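PDB 5AEE: sulfoquinovosidase from Escherichia coli, which hydrolyses sulfoquinovosyl diacylglycerides and simple sulfoquinovosides such as sulfoquinovosyl glycerol, releasing sulfoquinovose for breakdown by sulfoglycolysis. Local coordinates for residues A[335-340]-A[407-412]; A[48-53]-A[363-368]; A[528-533]-A[559-564]; A[503-508]-A[534-539]. The protein carries 1 engineered substitution. All coordinates share one frame; numbering follows the deposited sequence.

How the contacts relate
Contacts 1 and 2 adjoin, their centres about 9 Å apart: Y409 and Y337 of contact 1 pack on F367 of contact 2, and Y409 also lies against R52 and G53. Contacts 3 and 4 form a second pair, about 13 Å between centres, joined where S528 packs on I505. Within each pair the segments alternate along the chain; between pairs, contacts 1 and 2 close before contacts 3 and 4 open. Contacts 1, 3 and 4 lie in the TIM-barrel domain, whereas contact 2 brings strand 39-51 to it. Contacts 1, 2 and 4 contribute residues to the sulfoquinovoside pocket; contact 3, between the loop after helix 518-528 and helix 552-567, lies away from the annotated sites.

Contact 1. Residues A[335-340]-A[407-412]; sequences NPYVAS and GEYLPT. With NSQ (4-nitrophenyl alpha-D-6-sulfoquinovoside), chain E.
Y337 reaches across to the loop 407-412 with its phenol oxygen, and two backbone N-H groups converge on that atom: G407 N at 3.1 Å from Y337 OH and Y409 N at 3.2 Å from the same oxygen. Both bonds are bent, each with an angle of 143°, the donors being two residues apart in the loop. Here the packing is tight. CB of Y409 also lies 3.2 Å from Y337 OH, and the two tyrosine side chains cross almost perpendicularly. Y337 CG stands beside its backbone N (chi1 -42°), which turns the ring so that P336 CD sits 3.9 Å above the centre of one face; F367 stacks on the same tyrosine. Two residues earlier, N335 OD1 accepts from Y337 N at 2.9 Å, an Asx turn leading into strand 337-339. Beyond Y337 the segments part, and their far ends, S340 and T412, are partly exposed. Y409 directs its ring away from Y337, and its OH donates to nitro oxygen O34 of the bound 4-nitrophenyl sulfoquinovoside at 3.0 Å. E408, an active-site residue by similarity, forms a salt bridge with R455. The two segments follow strands 329-334 and 401-404, at the C-terminal rim of the barrel, next to the nucleophile D405: the usual active-site position in a TIM-barrel glycoside hydrolase.

Contact 2. Residues A[48-53]-A[363-368]; sequences IDMFRG and YLVEFG
The guanidinium of R52 lies between two carbon groups: F51 CZ stands 3.3 Å above one face, and G368 CA stands 3.5 Å above the opposite face, both toward the rim. E366 OE1 takes its edge, and R52 CG in turn covers the centre of one face of the F51 ring. This is a domain junction: the end of strand 39-51, which belongs to the antiparallel beta region of the N-terminal part, meets strand 365-366 of the TIM-barrel domain. The polar link is a salt bridge, R52 NE donating to E366 OE1 at 3.0 Å. The donor comes from the syn side of the carboxylate but 29° out of its plane, and the two flat groups are turned 32° against each other. R52 gets there with an extended chain from CG to NE, whereas E366 folds back at chi2 (-76°) to bring OE1 to the guanidinium edge. Further bonds hold each end: R52 NH1 pairs with E171, E366 OE2 accepts from E369 N, and G368 N makes a weak bond to E366 OE1. R52 and F367 both line the substrate pocket, F367 meeting W304, so the junction contributes to the wall of the active site. A water accepts from R52 N; its approach to E366 O is unusually short, which leaves a bridge between the backbones doubtful. Two residues before R52, M50, bent at chi2 and chi3, lays its terminal methyl CE against V365 CG1 at 4.0 Å.

Contact 3. Residues A[528-533]-A[559-564]; sequences SAFTPM and ARMTTV
A529, V564 and M561 lose the most surface here, with F530 close behind, and no hydrogen bond crosses between the segments. A529 points its methyl toward helix 552-567: A529 CB lies 3.6 Å from the carbonyl oxygen M561 O and 4.2 Å from M561 CB. Such a small side chain lets the loop backbone come close, the CA atoms of A529 and M561 being 6.1 Å apart. V564, one turn further along the helix, presents the same surface. Its CG1 stands opposite the backbone N (chi1 166°), which carries this methyl to F530, where V564 CG1 touches ring atom CZ at 3.5 Å. The ring and the valine side chain cross at roughly a right angle. M561 is bent at both chi2 and chi3, and its methyl curls round to the edge of the F530 ring, M561 CE lying 4.4 Å from F530 CE1. A529 and F530 are the central residues of a type I turn from S528 to T531, reinforced by T531 OG1 donating to S528 O at 2.7 Å. W639 packs on both F530 and V564, and Y607 OH bonds to F530 O, bringing in the region that follows the barrel. The contact thus joins the link between helix 518-528 and strand 534-536 to helix 552-567, with M561 also packing on C525 and D526 of helix 518-528.

Contact 4. Residues A[503-508]-A[534-539]; sequences SDIGGY and MRTHEG. With NSQ (4-nitrophenyl alpha-D-6-sulfoquinovoside), chain E.
Backbone pairing joins I505 and T536 in parallel: I505 N donates to R535 O at 2.9 Å, almost straight at 170°. Water bridges the carbonyls beyond, one molecule donating to both I505 O and H537 O. Apolar contact fills the side shared by I505 and T536, where I505 CB meets T536 CG2; I505 CD1 lies 3.9 Å from M534 CE, with F558 of helix 552-567 also packing there. The charged contact is a salt bridge in which R535, bent at chi3 (62°), approaches D504 end-on: NH1 and NH2 both bond to D504 OD1, each at 2.7 Å. Guanidinium and carboxylate stand nearly perpendicular, with the oxygen in the guanidinium plane. H502 and the ring of W469 give R535 further partners. The same D504 OD1 lies in the ring plane of H537, 3.3 Å from H537 CD2, which may help define how that imidazole is turned. Y508 directs its edge at one face of H537, an offset edge-to-face pair with centroids 4.7 Å apart and planes at 61°. The ligand bonds end at H537 NE2, which donates to sugar oxygen O4 at 2.9 Å and is also hydrogen-bonded to O3 at 2.8 Å, where either partner could be the donor, while sugar carbon C3 sits over a face of Y508. Strands 501-505 and 534-536, linked through helix 518-528, form a beta-alpha-beta unit of the TIM barrel, beyond whose C-terminal strand ends Y508 and H537 form part of the sulfoquinovose site.

Contact 1. Residues A[335-340]-A[407-412]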
# COMPACT_ATOMS: atom_id res chain seq x y z
N ASN A 335 7.06 -12.54 8.67
CA ASN A 335 7.60 -11.21 8.56
C ASN A 335 9.14 -11.28 8.58
O ASN A 335 9.68 -12.32 8.79
CB ASN A 335 6.92 -10.28 9.54
CG ASN A 335 7.28 -10.53 10.98
OD1 ASN A 335 8.43 -10.61 11.37
ND2 ASN A 335 6.22 -10.65 11.82
N PRO A 336 9.83 -10.15 8.42
CA PRO A 336 11.26 -10.28 8.32
C PRO A 336 12.00 -10.05 9.68
O PRO A 336 13.18 -9.65 9.71
CB PRO A 336 11.62 -9.20 7.30
CG PRO A 336 10.66 -8.13 7.59
CD PRO A 336 9.40 -8.78 8.23
N TYR A 337 11.28 -10.28 10.76
CA TYR A 337 11.80 -10.22 12.08
C TYR A 337 11.76 -11.60 12.64
O TYR A 337 11.05 -12.44 12.11
CB TYR A 337 11.03 -9.18 12.90
CG TYR A 337 10.75 -7.91 12.16
CD1 TYR A 337 11.72 -7.29 11.34
CD2 TYR A 337 9.46 -7.32 12.19
CE1 TYR A 337 11.43 -6.10 10.64
CE2 TYR A 337 9.20 -6.12 11.52
CZ TYR A 337 10.17 -5.53 10.69
OH TYR A 337 9.91 -4.33 9.96
N VAL A 338 12.59 -11.86 13.67
CA VAL A 338 12.59 -13.18 14.34
C VAL A 338 12.57 -13.09 15.88
O VAL A 338 13.46 -12.41 16.47
CB VAL A 338 13.75 -14.03 13.84
CG1 VAL A 338 13.46 -14.48 12.42
CG2 VAL A 338 15.09 -13.24 13.87
N ALA A 339 11.56 -13.74 16.50
CA ALA A 339 11.35 -13.73 17.93
C ALA A 339 12.63 -14.11 18.67
O ALA A 339 13.20 -15.15 18.41
CB ALA A 339 10.26 -14.65 18.33
N SER A 340 13.08 -13.23 19.54
CA SER A 340 14.35 -13.43 20.25
C SER A 340 14.35 -14.64 21.14
O SER A 340 15.38 -15.11 21.50
CB SER A 340 14.71 -12.17 21.06
OG SER A 340 13.78 -12.03 22.11
N GLY A 407 7.96 -4.73 7.61
CA GLY A 407 8.81 -4.00 6.65
C GLY A 407 8.87 -2.51 7.03
O GLY A 407 9.70 -1.78 6.47
N GLU A 408 7.98 -2.06 7.91
CA GLU A 408 7.89 -0.60 8.32
C GLU A 408 8.56 -0.22 9.64
O GLU A 408 8.47 0.96 10.10
CB GLU A 408 6.41 -0.17 8.39
CG GLU A 408 5.62 -0.58 9.64
CD GLU A 408 5.21 -2.04 9.68
OE1 GLU A 408 5.53 -2.80 8.76
OE2 GLU A 408 4.53 -2.41 10.65
N TYR A 409 9.25 -1.17 10.25
CA TYR A 409 9.62 -1.04 11.65
C TYR A 409 11.07 -0.86 11.89
O TYR A 409 11.48 -0.95 13.05
CB TYR A 409 9.27 -2.33 12.38
CG TYR A 409 8.40 -2.31 13.63
CD1 TYR A 409 7.02 -2.40 13.51
CD2 TYR A 409 8.96 -2.39 14.93
CE1 TYR A 409 6.18 -2.50 14.64
CE2 TYR A 409 8.14 -2.50 16.07
CZ TYR A 409 6.73 -2.54 15.91
OH TYR A 409 5.82 -2.68 17.00
N LEU A 410 11.88 -0.63 10.86
CA LEU A 410 13.29 -0.50 11.10
C LEU A 410 13.59 0.73 11.94
O LEU A 410 13.31 1.83 11.51
CB LEU A 410 14.07 -0.40 9.80
CG LEU A 410 15.57 -0.52 9.97
CD1 LEU A 410 15.96 -1.98 10.00
CD2 LEU A 410 16.30 0.16 8.83
N PRO A 411 14.21 0.54 13.13
CA PRO A 411 14.63 1.75 13.90
C PRO A 411 15.83 2.45 13.25
O PRO A 411 16.59 1.82 12.52
CB PRO A 411 14.99 1.18 15.28
CG PRO A 411 14.44 -0.23 15.28
CD PRO A 411 14.43 -0.71 13.89
N THR A 412 15.96 3.75 13.51
CA THR A 412 16.93 4.57 12.85
C THR A 412 18.30 4.50 13.52
O THR A 412 19.25 5.08 13.03
CB THR A 412 16.44 6.03 12.79
OG1 THR A 412 16.10 6.50 14.10
CG2 THR A 412 15.22 6.12 11.85
O12 NSQ E . 1.88 -9.14 14.66
S10 NSQ E . 0.98 -10.32 14.67
O13 NSQ E . 1.59 -11.65 14.84
O11 NSQ E . -0.09 -10.03 15.62
C6 NSQ E . 0.24 -10.46 13.12
C5 NSQ E . -0.59 -9.28 12.65
O5 NSQ E . 0.41 -8.28 12.26
C1 NSQ E . -0.05 -7.15 11.58
C2 NSQ E . -0.94 -7.54 10.38
O2 NSQ E . -1.32 -6.33 9.76
C3 NSQ E . -2.09 -8.40 10.87
O3 NSQ E . -2.97 -8.77 9.83
C4 NSQ E . -1.57 -9.65 11.53
O4 NSQ E . -2.71 -10.40 12.06
O1 NSQ E . -0.79 -6.42 12.56
C25 NSQ E . -0.07 -5.76 13.48
C26 NSQ E . 0.82 -4.75 13.06
C27 NSQ E . 1.58 -4.14 14.01
C28 NSQ E . 1.42 -4.45 15.35
N32 NSQ E . 2.27 -3.83 16.29
O33 NSQ E . 2.41 -4.36 17.42
O34 NSQ E . 3.02 -2.86 15.92
C29 NSQ E . 0.54 -5.47 15.72
C30 NSQ E . -0.22 -6.13 14.78

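Contact 2. Residues A[48-53]-A[363-368]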
# COMPACT_ATOMS: atom_id res chain seq x y z
N ILE A 48 14.63 11.27 15.65
CA ILE A 48 13.66 10.27 15.28
C ILE A 48 13.55 9.20 16.39
O ILE A 48 14.55 8.56 16.73
CB ILE A 48 14.00 9.63 13.92
CG1 ILE A 48 14.05 10.72 12.83
CG2 ILE A 48 12.98 8.53 13.55
CD1 ILE A 48 14.24 10.30 11.40
N ASP A 49 12.34 9.02 16.94
CA ASP A 49 12.07 8.03 17.99
C ASP A 49 10.94 7.10 17.56
O ASP A 49 10.02 7.49 16.85
CB ASP A 49 11.68 8.73 19.30
CG ASP A 49 12.81 9.61 19.86
OD1 ASP A 49 13.87 9.03 20.21
OD2 ASP A 49 12.65 10.87 19.95
N MET A 50 11.01 5.87 18.01
CA MET A 50 10.06 4.89 17.62
C MET A 50 9.62 4.19 18.88
O MET A 50 10.46 3.84 19.72
CB MET A 50 10.73 3.91 16.70
CG MET A 50 9.82 2.83 16.19
SD MET A 50 9.78 1.45 17.32
CE MET A 50 10.90 0.34 16.50
N PHE A 51 8.33 3.94 18.99
CA PHE A 51 7.82 2.99 19.97
C PHE A 51 6.82 2.12 19.24
O PHE A 51 5.78 2.60 18.82
CB PHE A 51 7.16 3.71 21.17
CG PHE A 51 6.61 2.78 22.19
CD1 PHE A 51 7.45 1.88 22.85
CD2 PHE A 51 5.23 2.76 22.48
CE1 PHE A 51 6.94 0.99 23.79
CE2 PHE A 51 4.72 1.87 23.41
CZ PHE A 51 5.57 0.98 24.08
N ARG A 52 7.14 0.84 19.12
CA ARG A 52 6.28 -0.14 18.48
C ARG A 52 5.81 0.25 17.09
O ARG A 52 4.64 0.14 16.75
CB ARG A 52 5.12 -0.47 19.40
CG ARG A 52 5.60 -1.21 20.63
CD ARG A 52 4.44 -1.57 21.52
NE ARG A 52 4.93 -2.05 22.80
CZ ARG A 52 4.19 -2.27 23.87
NH1 ARG A 52 2.89 -2.04 23.84
NH2 ARG A 52 4.76 -2.73 24.97
N GLY A 53 6.77 0.68 16.28
CA GLY A 53 6.48 1.13 14.92
C GLY A 53 5.84 2.51 14.76
O GLY A 53 5.65 3.01 13.62
N TYR A 363 20.60 -5.92 17.47
CA TYR A 363 19.60 -4.98 17.91
C TYR A 363 18.31 -5.75 18.21
O TYR A 363 17.75 -6.37 17.33
CB TYR A 363 19.39 -3.96 16.80
CG TYR A 363 18.68 -2.72 17.22
CD1 TYR A 363 17.36 -2.77 17.67
CD2 TYR A 363 19.30 -1.50 17.14
CE1 TYR A 363 16.70 -1.64 18.06
CE2 TYR A 363 18.65 -0.35 17.52
CZ TYR A 363 17.34 -0.43 17.97
OH TYR A 363 16.63 0.67 18.33
N LEU A 364 17.81 -5.70 19.45
CA LEU A 364 16.53 -6.33 19.76
C LEU A 364 15.45 -5.27 19.80
O LEU A 364 15.55 -4.30 20.53
CB LEU A 364 16.58 -7.15 21.04
CG LEU A 364 17.57 -8.33 20.97
CD1 LEU A 364 17.66 -9.03 22.32
CD2 LEU A 364 17.25 -9.29 19.83
N VAL A 365 14.45 -5.45 18.95
CA VAL A 365 13.39 -4.50 18.84
C VAL A 365 12.28 -4.96 19.74
O VAL A 365 11.95 -6.15 19.76
CB VAL A 365 12.89 -4.36 17.37
CG1 VAL A 365 11.58 -3.54 17.30
CG2 VAL A 365 13.96 -3.73 16.51
N GLU A 366 11.64 -4.01 20.41
CA GLU A 366 10.44 -4.32 21.22
C GLU A 366 9.21 -4.28 20.30
O GLU A 366 8.91 -3.25 19.71
CB GLU A 366 10.28 -3.34 22.40
CG GLU A 366 9.68 -3.97 23.67
CD GLU A 366 8.19 -4.19 23.60
OE1 GLU A 366 7.53 -3.53 22.79
OE2 GLU A 366 7.66 -5.04 24.35
N PHE A 367 8.50 -5.41 20.16
CA PHE A 367 7.39 -5.55 19.18
C PHE A 367 6.00 -5.60 19.84
O PHE A 367 4.98 -5.76 19.13
CB PHE A 367 7.62 -6.83 18.33
CG PHE A 367 8.63 -6.68 17.26
CD1 PHE A 367 8.39 -5.85 16.15
CD2 PHE A 367 9.86 -7.32 17.34
CE1 PHE A 367 9.35 -5.65 15.18
CE2 PHE A 367 10.81 -7.16 16.35
CZ PHE A 367 10.55 -6.33 15.28
N GLY A 368 5.95 -5.51 21.17
CA GLY A 368 4.66 -5.48 21.92
C GLY A 368 4.68 -6.65 22.85
O GLY A 368 4.04 -7.66 22.59
O HOH W 1 9.40 -0.79 19.95

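Contact 3. Residues A[528-533]-A[559-564]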
# COMPACT_ATOMS: atom_id res chain seq x y z
N SER A 528 -15.59 -6.37 -0.58
CA SER A 528 -14.47 -7.22 -1.05
C SER A 528 -14.83 -8.15 -2.22
O SER A 528 -13.95 -8.52 -2.97
CB SER A 528 -13.85 -8.02 0.11
OG SER A 528 -13.23 -7.11 1.01
N ALA A 529 -16.10 -8.48 -2.38
CA ALA A 529 -16.55 -9.27 -3.51
C ALA A 529 -16.35 -8.52 -4.85
O ALA A 529 -16.29 -9.13 -5.88
CB ALA A 529 -18.00 -9.67 -3.32
N PHE A 530 -16.19 -7.21 -4.77
CA PHE A 530 -15.88 -6.38 -5.87
C PHE A 530 -14.45 -5.82 -5.84
O PHE A 530 -14.23 -4.66 -6.16
CB PHE A 530 -16.96 -5.29 -6.06
CG PHE A 530 -18.28 -5.87 -6.46
CD1 PHE A 530 -19.15 -6.36 -5.51
CD2 PHE A 530 -18.60 -6.05 -7.80
CE1 PHE A 530 -20.32 -6.94 -5.86
CE2 PHE A 530 -19.79 -6.66 -8.15
CZ PHE A 530 -20.66 -7.09 -7.20
N THR A 531 -13.50 -6.70 -5.50
CA THR A 531 -12.06 -6.42 -5.48
C THR A 531 -11.42 -7.71 -5.98
O THR A 531 -12.17 -8.69 -6.17
CB THR A 531 -11.50 -6.13 -4.07
OG1 THR A 531 -11.62 -7.28 -3.24
CG2 THR A 531 -12.23 -4.98 -3.41
N PRO A 532 -10.11 -7.70 -6.29
CA PRO A 532 -9.51 -8.93 -6.84
C PRO A 532 -9.22 -10.05 -5.89
O PRO A 532 -8.82 -11.12 -6.35
CB PRO A 532 -8.20 -8.44 -7.46
CG PRO A 532 -7.90 -7.07 -6.83
CD PRO A 532 -9.25 -6.51 -6.49
N MET A 533 -9.45 -9.86 -4.58
CA MET A 533 -9.23 -10.91 -3.61
C MET A 533 -10.14 -10.82 -2.41
O MET A 533 -10.28 -9.76 -1.82
CB MET A 533 -7.77 -10.94 -3.17
CG MET A 533 -7.39 -12.12 -2.29
SD MET A 533 -5.62 -12.12 -2.06
CE MET A 533 -5.39 -13.21 -0.68
N ALA A 559 -22.05 -17.20 1.32
CA ALA A 559 -22.28 -18.06 0.17
C ALA A 559 -22.75 -17.21 -1.01
O ALA A 559 -22.28 -17.36 -2.16
CB ALA A 559 -23.30 -19.12 0.50
N ARG A 560 -23.64 -16.26 -0.74
CA ARG A 560 -24.09 -15.37 -1.80
C ARG A 560 -22.91 -14.57 -2.37
O ARG A 560 -22.74 -14.50 -3.56
CB ARG A 560 -25.17 -14.39 -1.28
CG ARG A 560 -25.62 -13.35 -2.30
CD ARG A 560 -26.43 -12.24 -1.58
NE ARG A 560 -26.70 -11.11 -2.44
CZ ARG A 560 -27.47 -11.16 -3.52
NH1 ARG A 560 -28.07 -12.29 -3.90
NH2 ARG A 560 -27.64 -10.09 -4.25
N MET A 561 -22.18 -13.86 -1.54
CA MET A 561 -21.21 -12.92 -2.09
C MET A 561 -19.97 -13.58 -2.68
O MET A 561 -19.31 -12.99 -3.54
CB MET A 561 -20.79 -11.85 -1.09
CG MET A 561 -21.96 -11.02 -0.59
SD MET A 561 -23.18 -10.45 -1.80
CE MET A 561 -22.24 -9.27 -2.70
N THR A 562 -19.64 -14.78 -2.20
CA THR A 562 -18.62 -15.57 -2.86
C THR A 562 -19.05 -16.08 -4.20
O THR A 562 -18.25 -16.20 -5.12
CB THR A 562 -18.07 -16.70 -1.97
OG1 THR A 562 -19.09 -17.67 -1.63
CG2 THR A 562 -17.50 -16.10 -0.73
N THR A 563 -20.33 -16.38 -4.33
CA THR A 563 -20.89 -16.71 -5.66
C THR A 563 -20.79 -15.55 -6.62
O THR A 563 -20.41 -15.73 -7.75
CB THR A 563 -22.32 -17.21 -5.49
OG1 THR A 563 -22.25 -18.35 -4.66
CG2 THR A 563 -22.99 -17.58 -6.84
N VAL A 564 -21.10 -14.35 -6.14
CA VAL A 564 -20.92 -13.14 -6.91
C VAL A 564 -19.49 -13.00 -7.38
O VAL A 564 -19.23 -12.85 -8.59
CB VAL A 564 -21.32 -11.91 -6.07
CG1 VAL A 564 -20.84 -10.58 -6.68
CG2 VAL A 564 -22.80 -11.89 -5.79

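Contact 4. Residues A[503-508]-A[534-539]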
# COMPACT_ATOMS: atom_id res chain seq x y z
N SER A 503 -8.45 -5.99 1.20
CA SER A 503 -8.48 -5.72 2.60
C SER A 503 -9.09 -6.84 3.35
O SER A 503 -9.79 -7.69 2.77
CB SER A 503 -9.28 -4.44 2.93
OG SER A 503 -10.62 -4.54 2.44
N ASP A 504 -8.76 -6.85 4.64
CA ASP A 504 -9.36 -7.77 5.58
C ASP A 504 -10.86 -7.66 5.53
O ASP A 504 -11.43 -6.61 5.86
CB ASP A 504 -8.97 -7.45 7.02
CG ASP A 504 -7.48 -7.65 7.30
OD1 ASP A 504 -6.78 -8.56 6.68
OD2 ASP A 504 -7.02 -6.80 8.11
N ILE A 505 -11.53 -8.73 5.17
CA ILE A 505 -13.03 -8.68 5.30
C ILE A 505 -13.40 -8.61 6.79
O ILE A 505 -13.17 -9.56 7.55
CB ILE A 505 -13.74 -9.85 4.65
CG1 ILE A 505 -13.58 -9.81 3.18
CG2 ILE A 505 -15.26 -9.84 4.97
CD1 ILE A 505 -13.95 -11.16 2.50
N GLY A 506 -13.90 -7.45 7.19
CA GLY A 506 -14.28 -7.15 8.55
C GLY A 506 -13.34 -6.22 9.29
O GLY A 506 -13.60 -5.85 10.39
N GLY A 507 -12.23 -5.82 8.70
CA GLY A 507 -11.25 -5.07 9.47
C GLY A 507 -10.44 -5.92 10.44
O GLY A 507 -10.61 -7.20 10.54
N TYR A 508 -9.58 -5.25 11.20
CA TYR A 508 -8.67 -5.98 12.08
C TYR A 508 -8.64 -5.52 13.54
O TYR A 508 -8.85 -6.33 14.43
CB TYR A 508 -7.22 -5.94 11.51
CG TYR A 508 -6.20 -6.54 12.42
CD1 TYR A 508 -5.99 -7.90 12.44
CD2 TYR A 508 -5.44 -5.74 13.27
CE1 TYR A 508 -5.02 -8.44 13.29
CE2 TYR A 508 -4.47 -6.28 14.13
CZ TYR A 508 -4.24 -7.65 14.12
OH TYR A 508 -3.31 -8.24 15.00
N MET A 534 -10.75 -11.96 -2.08
CA MET A 534 -11.56 -12.08 -0.88
C MET A 534 -10.85 -12.86 0.21
O MET A 534 -10.55 -14.08 0.06
CB MET A 534 -12.90 -12.75 -1.19
CG MET A 534 -13.80 -11.99 -2.16
SD MET A 534 -15.44 -12.71 -2.17
CE MET A 534 -16.16 -12.22 -0.58
N ARG A 535 -10.57 -12.18 1.31
CA ARG A 535 -9.88 -12.84 2.43
C ARG A 535 -10.37 -12.29 3.74
O ARG A 535 -10.40 -11.06 3.93
CB ARG A 535 -8.37 -12.72 2.29
CG ARG A 535 -7.62 -13.23 3.54
CD ARG A 535 -6.14 -12.92 3.48
NE ARG A 535 -5.90 -11.49 3.45
CZ ARG A 535 -6.05 -10.64 4.46
NH1 ARG A 535 -6.39 -11.05 5.69
NH2 ARG A 535 -5.80 -9.31 4.26
N THR A 536 -10.70 -13.17 4.67
CA THR A 536 -11.11 -12.73 5.98
C THR A 536 -9.98 -12.68 7.00
O THR A 536 -8.86 -13.16 6.76
CB THR A 536 -12.29 -13.58 6.57
OG1 THR A 536 -11.83 -14.84 7.03
CG2 THR A 536 -13.40 -13.76 5.54
N HIS A 537 -10.27 -12.03 8.12
CA HIS A 537 -9.36 -11.96 9.29
C HIS A 537 -10.20 -12.08 10.54
O HIS A 537 -11.23 -11.42 10.64
CB HIS A 537 -8.65 -10.60 9.33
CG HIS A 537 -7.29 -10.62 9.94
ND1 HIS A 537 -7.01 -11.30 11.08
CD2 HIS A 537 -6.15 -10.00 9.59
CE1 HIS A 537 -5.76 -11.11 11.43
NE2 HIS A 537 -5.21 -10.34 10.53
N GLU A 538 -9.66 -12.80 11.53
CA GLU A 538 -10.25 -12.87 12.85
C GLU A 538 -10.13 -11.56 13.62
O GLU A 538 -10.99 -11.29 14.41
CB GLU A 538 -9.72 -14.00 13.63
CG GLU A 538 -10.13 -15.34 13.01
CD GLU A 538 -9.78 -16.50 13.86
OE1 GLU A 538 -9.01 -16.31 14.88
OE2 GLU A 538 -10.25 -17.61 13.51
N GLY A 539 -9.14 -10.71 13.28
CA GLY A 539 -8.77 -9.56 14.05
C GLY A 539 -7.82 -9.98 15.21
O GLY A 539 -7.57 -11.19 15.44
O12 NSQ E . 1.88 -9.14 14.66
S10 NSQ E . 0.98 -10.32 14.67
O13 NSQ E . 1.59 -11.65 14.84
O11 NSQ E . -0.09 -10.03 15.62
C6 NSQ E . 0.24 -10.46 13.12
C5 NSQ E . -0.59 -9.28 12.65
O5 NSQ E . 0.41 -8.28 12.26
C1 NSQ E . -0.05 -7.15 11.58
C2 NSQ E . -0.94 -7.54 10.38
O2 NSQ E . -1.32 -6.33 9.76
C3 NSQ E . -2.09 -8.40 10.87
O3 NSQ E . -2.97 -8.77 9.83
C4 NSQ E . -1.57 -9.65 11.53
O4 NSQ E . -2.71 -10.40 12.06
O1 NSQ E . -0.79 -6.42 12.56
C25 NSQ E . -0.07 -5.76 13.48
C26 NSQ E . 0.82 -4.75 13.06
C27 NSQ E . 1.58 -4.14 14.01
C28 NSQ E . 1.42 -4.45 15.35
N32 NSQ E . 2.27 -3.83 16.29
O33 NSQ E . 2.41 -4.36 17.42
O34 NSQ E . 3.02 -2.86 15.92
C29 NSQ E . 0.54 -5.47 15.72
C30 NSQ E . -0.22 -6.13 14.78
O HOH W 2 -10.69 -9.50 1.11
O HOH W 3 -13.40 -11.56 9.13